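Local coordinates for uncharacterized protein (Bacteroides eggerthii, PDB 4FTD) that is of unknown function but, as a six-bladed beta-propeller joined to an immunoglobulin-like domain, may take part in carbohydrate metabolism, at residues G359-Y373 against P396-A410. Numbering follows the deposited sequence.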
loop_
_atom_site.group_PDB
_atom_site.type_symbol
_atom_site.label_atom_id
_atom_site.label_comp_id
_atom_site.label_asym_id
_atom_site.label_seq_id
_atom_site.Cartn_x
_atom_site.Cartn_y
_atom_site.Cartn_z
ATOM N N GLY A 359 -7.943 15.259 6.855
ATOM C CA GLY A 359 -7.991 16.708 6.967
ATOM C C GLY A 359 -9.408 17.254 7.076
ATOM O O GLY A 359 -9.814 18.084 6.276
ATOM N N GLN A 360 -10.121 16.831 8.119
ATOM C CA GLN A 360 -11.527 17.208 8.351
ATOM C C GLN A 360 -11.559 18.372 9.294
ATOM O O GLN A 360 -11.115 18.238 10.427
ATOM C CB GLN A 360 -12.300 16.022 8.959
ATOM C CG GLN A 360 -13.770 16.262 9.308
ATOM C CD GLN A 360 -14.644 16.488 8.088
ATOM O OE1 GLN A 360 -14.252 16.222 6.986
ATOM N NE2 GLN A 360 -15.842 17.002 8.301
ATOM N N GLY A 361 -12.031 19.519 8.814
ATOM C CA GLY A 361 -12.140 20.752 9.584
ATOM C C GLY A 361 -11.101 21.696 9.048
ATOM O O GLY A 361 -9.945 21.302 8.814
ATOM N N ALA A 362 -11.508 22.943 8.860
ATOM C CA ALA A 362 -10.636 23.994 8.361
ATOM C C ALA A 362 -9.346 24.136 9.151
ATOM O O ALA A 362 -8.346 24.533 8.580
ATOM C CB ALA A 362 -11.384 25.309 8.321
ATOM N N ALA A 363 -9.359 23.782 10.444
ATOM C CA ALA A 363 -8.183 23.907 11.323
ATOM C C ALA A 363 -7.331 22.634 11.365
ATOM O O ALA A 363 -6.299 22.592 11.995
ATOM C CB ALA A 363 -8.630 24.279 12.731
ATOM N N SER A 364 -7.744 21.584 10.673
ATOM C CA SER A 364 -6.986 20.335 10.730
ATOM C C SER A 364 -5.521 20.477 10.318
ATOM O O SER A 364 -5.202 21.143 9.345
ATOM C CB SER A 364 -7.575 19.286 9.824
ATOM O OG SER A 364 -6.647 18.204 9.815
ATOM N N LYS A 365 -4.654 19.780 11.038
ATOM C CA LYS A 365 -3.243 19.749 10.750
ATOM C C LYS A 365 -2.876 18.387 10.165
ATOM O O LYS A 365 -1.715 18.048 10.156
ATOM C CB LYS A 365 -2.443 20.094 12.034
ATOM C CG LYS A 365 -2.717 21.510 12.583
ATOM C CD LYS A 365 -2.240 21.682 14.022
ATOM C CE LYS A 365 -2.328 23.119 14.526
ATOM N NZ LYS A 365 -1.636 24.072 13.617
ATOM N N ALA A 366 -3.840 17.616 9.637
ATOM C CA ALA A 366 -3.527 16.328 9.028
ATOM C C ALA A 366 -2.564 16.536 7.848
ATOM O O ALA A 366 -2.604 17.565 7.167
ATOM C CB ALA A 366 -4.812 15.619 8.546
ATOM N N SER A 367 -1.704 15.559 7.590
ATOM C CA SER A 367 -0.789 15.640 6.418
ATOM C C SER A 367 -1.506 15.720 5.030
ATOM O O SER A 367 -0.915 16.187 4.032
ATOM C CB SER A 367 0.185 14.441 6.437
ATOM O OG SER A 367 -0.559 13.212 6.293
ATOM N N ILE A 368 -2.768 15.277 4.973
ATOM C CA ILE A 368 -3.539 15.147 3.720
ATOM C C ILE A 368 -2.704 14.384 2.686
ATOM O O ILE A 368 -2.292 14.934 1.636
ATOM C CB ILE A 368 -4.120 16.485 3.184
ATOM C CG1 ILE A 368 -4.891 17.226 4.287
ATOM C CG2 ILE A 368 -5.087 16.227 1.998
ATOM C CD1 ILE A 368 -5.374 18.610 3.863
ATOM N N ALA A 369 -2.495 13.101 2.976
ATOM C CA ALA A 369 -1.523 12.316 2.252
ATOM C C ALA A 369 -1.824 10.833 2.189
ATOM O O ALA A 369 -2.412 10.276 3.088
ATOM C CB ALA A 369 -0.141 12.520 2.897
ATOM N N LEU A 370 -1.356 10.194 1.119
ATOM C CA LEU A 370 -1.281 8.740 1.068
ATOM C C LEU A 370 -0.128 8.428 2.023
ATOM O O LEU A 370 0.942 9.024 1.892
ATOM C CB LEU A 370 -0.956 8.266 -0.351
ATOM C CG LEU A 370 -0.800 6.787 -0.702
ATOM C CD1 LEU A 370 -0.914 6.585 -2.220
ATOM C CD2 LEU A 370 0.507 6.255 -0.189
ATOM N N GLU A 371 -0.331 7.508 2.968
ATOM C CA GLU A 371 0.745 7.059 3.854
ATOM C C GLU A 371 0.778 5.545 3.911
ATOM O O GLU A 371 -0.262 4.900 3.886
ATOM C CB GLU A 371 0.559 7.672 5.250
ATOM C CG GLU A 371 0.888 9.156 5.234
ATOM C CD GLU A 371 0.679 9.877 6.542
ATOM O OE1 GLU A 371 0.204 9.266 7.521
ATOM O OE2 GLU A 371 0.987 11.083 6.576
ATOM N N VAL A 372 1.987 4.996 3.950
ATOM C CA VAL A 372 2.216 3.577 4.069
ATOM C C VAL A 372 3.036 3.333 5.332
ATOM O O VAL A 372 4.070 3.988 5.552
ATOM C CB VAL A 372 2.974 3.032 2.845
ATOM C CG1 VAL A 372 3.121 1.528 2.953
ATOM C CG2 VAL A 372 2.240 3.416 1.572
ATOM N N TYR A 373 2.567 2.395 6.155
ATOM C CA TYR A 373 3.236 2.007 7.375
ATOM C C TYR A 373 3.701 0.581 7.238
ATOM O O TYR A 373 3.023 -0.245 6.624
ATOM C CB TYR A 373 2.309 2.139 8.565
ATOM C CG TYR A 373 2.009 3.552 8.892
ATOM C CD1 TYR A 373 2.830 4.270 9.773
ATOM C CD2 TYR A 373 0.932 4.201 8.303
ATOM C CE1 TYR A 373 2.572 5.578 10.072
ATOM C CE2 TYR A 373 0.651 5.509 8.603
ATOM C CZ TYR A 373 1.463 6.192 9.484
ATOM O OH TYR A 373 1.173 7.486 9.754
ATOM N N PRO A 396 5.525 6.921 8.769
ATOM C CA PRO A 396 5.250 6.094 7.594
ATOM C C PRO A 396 6.548 5.781 6.840
ATOM O O PRO A 396 7.493 6.551 6.915
ATOM C CB PRO A 396 4.328 6.965 6.740
ATOM C CG PRO A 396 4.450 8.334 7.266
ATOM C CD PRO A 396 4.853 8.227 8.707
ATOM N N ILE A 397 6.608 4.630 6.179
ATOM C CA ILE A 397 7.733 4.261 5.324
ATOM C C ILE A 397 7.611 4.966 3.950
ATOM O O ILE A 397 8.564 5.032 3.215
ATOM C CB ILE A 397 7.834 2.727 5.187
ATOM C CG1 ILE A 397 9.154 2.305 4.550
ATOM C CG2 ILE A 397 6.676 2.164 4.391
ATOM C CD1 ILE A 397 9.368 0.807 4.573
ATOM N N TYR A 398 6.439 5.498 3.606
ATOM C CA TYR A 398 6.255 6.267 2.361
ATOM C C TYR A 398 5.095 7.243 2.547
ATOM O O TYR A 398 4.113 6.898 3.189
ATOM C CB TYR A 398 5.956 5.347 1.153
ATOM C CG TYR A 398 5.726 6.120 -0.128
ATOM C CD1 TYR A 398 6.798 6.665 -0.830
ATOM C CD2 TYR A 398 4.430 6.364 -0.604
ATOM C CE1 TYR A 398 6.595 7.408 -1.987
ATOM C CE2 TYR A 398 4.217 7.116 -1.754
ATOM C CZ TYR A 398 5.295 7.624 -2.447
ATOM O OH TYR A 398 5.079 8.374 -3.568
ATOM N N GLN A 399 5.221 8.445 1.985
ATOM C CA GLN A 399 4.184 9.465 2.051
ATOM C C GLN A 399 4.112 10.203 0.733
ATOM O O GLN A 399 5.149 10.524 0.149
ATOM C CB GLN A 399 4.510 10.488 3.129
ATOM C CG GLN A 399 3.416 11.517 3.373
ATOM C CD GLN A 399 3.818 12.540 4.400
ATOM O OE1 GLN A 399 4.754 13.304 4.196
ATOM N NE2 GLN A 399 3.111 12.563 5.499
ATOM N N PHE A 400 2.893 10.437 0.254
ATOM C CA PHE A 400 2.675 11.287 -0.900
ATOM C C PHE A 400 1.598 12.281 -0.501
ATOM O O PHE A 400 0.463 11.908 -0.284
ATOM C CB PHE A 400 2.285 10.532 -2.171
ATOM C CG PHE A 400 2.271 11.431 -3.381
ATOM C CD1 PHE A 400 1.153 12.202 -3.674
ATOM C CD2 PHE A 400 3.404 11.562 -4.177
ATOM C CE1 PHE A 400 1.151 13.077 -4.753
ATOM C CE2 PHE A 400 3.409 12.438 -5.263
ATOM C CZ PHE A 400 2.283 13.206 -5.537
ATOM N N LYS A 401 1.986 13.534 -0.380
ATOM C CA LYS A 401 1.102 14.603 0.011
ATOM C C LYS A 401 0.241 15.038 -1.166
ATOM O O LYS A 401 0.780 15.386 -2.221
ATOM C CB LYS A 401 1.952 15.752 0.516
ATOM C CG LYS A 401 2.469 15.543 1.930
ATOM C CD LYS A 401 3.274 16.756 2.350
ATOM C CE LYS A 401 2.823 17.291 3.688
ATOM N NZ LYS A 401 1.435 17.876 3.706
ATOM N N LEU A 402 -1.084 15.059 -0.968
ATOM C CA LEU A 402 -2.045 15.374 -2.023
ATOM C C LEU A 402 -2.320 16.881 -2.129
ATOM O O LEU A 402 -3.001 17.312 -3.042
ATOM C CB LEU A 402 -3.357 14.590 -1.802
ATOM C CG LEU A 402 -3.315 13.052 -1.794
ATOM C CD1 LEU A 402 -4.592 12.437 -1.200
ATOM C CD2 LEU A 402 -3.072 12.592 -3.211
ATOM N N GLY A 403 -1.814 17.671 -1.181
ATOM C CA GLY A 403 -2.081 19.113 -1.153
ATOM C C GLY A 403 -3.491 19.405 -0.648
ATOM O O GLY A 403 -4.225 18.522 -0.191
ATOM N N GLY A 404 -3.856 20.664 -0.742
ATOM C CA GLY A 404 -5.150 21.141 -0.319
ATOM C C GLY A 404 -5.080 21.497 1.148
ATOM O O GLY A 404 -4.015 21.594 1.733
ATOM N N SER A 405 -6.234 21.718 1.749
ATOM C CA SER A 405 -6.273 22.074 3.157
ATOM C C SER A 405 -7.537 21.485 3.767
ATOM O O SER A 405 -8.359 20.834 3.096
ATOM C CB SER A 405 -6.212 23.592 3.318
ATOM O OG SER A 405 -7.325 24.158 2.693
ATOM N N GLY A 406 -7.684 21.674 5.058
ATOM C CA GLY A 406 -8.819 21.110 5.730
ATOM C C GLY A 406 -10.145 21.626 5.223
ATOM O O GLY A 406 -10.266 22.773 4.927
ATOM N N ASN A 407 -11.126 20.752 5.120
ATOM C CA ASN A 407 -12.480 21.140 4.714
ATOM C C ASN A 407 -13.516 20.341 5.506
ATOM O O ASN A 407 -13.177 19.421 6.275
ATOM C CB ASN A 407 -12.652 21.008 3.176
ATOM C CG ASN A 407 -12.515 19.596 2.686
ATOM O OD1 ASN A 407 -13.279 18.736 3.124
ATOM N ND2 ASN A 407 -11.599 19.345 1.715
ATOM N N GLY A 408 -14.781 20.700 5.329
ATOM C CA GLY A 408 -15.876 20.054 6.063
ATOM C C GLY A 408 -16.377 18.745 5.462
ATOM O O GLY A 408 -17.283 18.172 6.001
ATOM N N ASN A 409 -15.785 18.245 4.374
ATOM C CA ASN A 409 -16.272 17.038 3.712
ATOM C C ASN A 409 -15.078 16.240 3.157
ATOM O O ASN A 409 -15.019 15.940 1.970
ATOM C CB ASN A 409 -17.315 17.416 2.638
ATOM C CG ASN A 409 -16.877 18.591 1.796
ATOM O OD1 ASN A 409 -17.523 19.631 1.799
ATOM N ND2 ASN A 409 -15.720 18.465 1.137
ATOM N N ALA A 410 -14.166 15.887 4.063
ATOM C CA ALA A 410 -12.838 15.385 3.740
ATOM C C ALA A 410 -12.831 13.856 3.534
ATOM O O ALA A 410 -11.987 13.120 4.081
ATOM C CB ALA A 410 -11.860 15.839 4.840
HETATM O O HOH W 1 -6.351 22.779 7.327
HETATM O O HOH W 2 -0.860 19.418 5.384
HETATM O O HOH W 3 -0.854 17.602 1.507
#
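With chi1 of Q360 swinging CG opposite its own nitrogen (178°) and a bend at chi2 (67°), the amide turns back to the backbone of G408 and A410. There OE1 accepts from A410 N at 2.9 Å, nearly along the C=O axis, while NE2 donates to G408 O from above that carbonyl's plane. Beside it the backbones of G359 and G361 bond N407, G361 N reaching N407 O at 2.8 Å. A lysine in place of Q360 would probably leave A410 N without its acceptor. G406 CA lies so close to G361 O that a CB would clash, and a water links G406 N to A362 O and S364 O.

Further on, strands 369-373 and 398-401 run antiparallel as the outer pair of a propeller blade, with a classic bulge where I397 and Y398 both face V372. Q399, extended, lies alongside E371, its NE2 2.8 Å from E371 OE2 on the anti side; S367 OG, also hydrogen-bonded to T357, meets the same oxygen from the opposite face at 2.6 Å. P396 CB sits over the Y373 ring, 4.1 Å from its centroid. On the other sheet face L370 CD2 touches the edge of Y398, whose ring meets F445 edge-to-face. K401 NZ curls back to S367 O, 2.9 Å away and on a lone pair. Two donors on one carboxylate oxygen would help keep E371 ionised and fix its rotation.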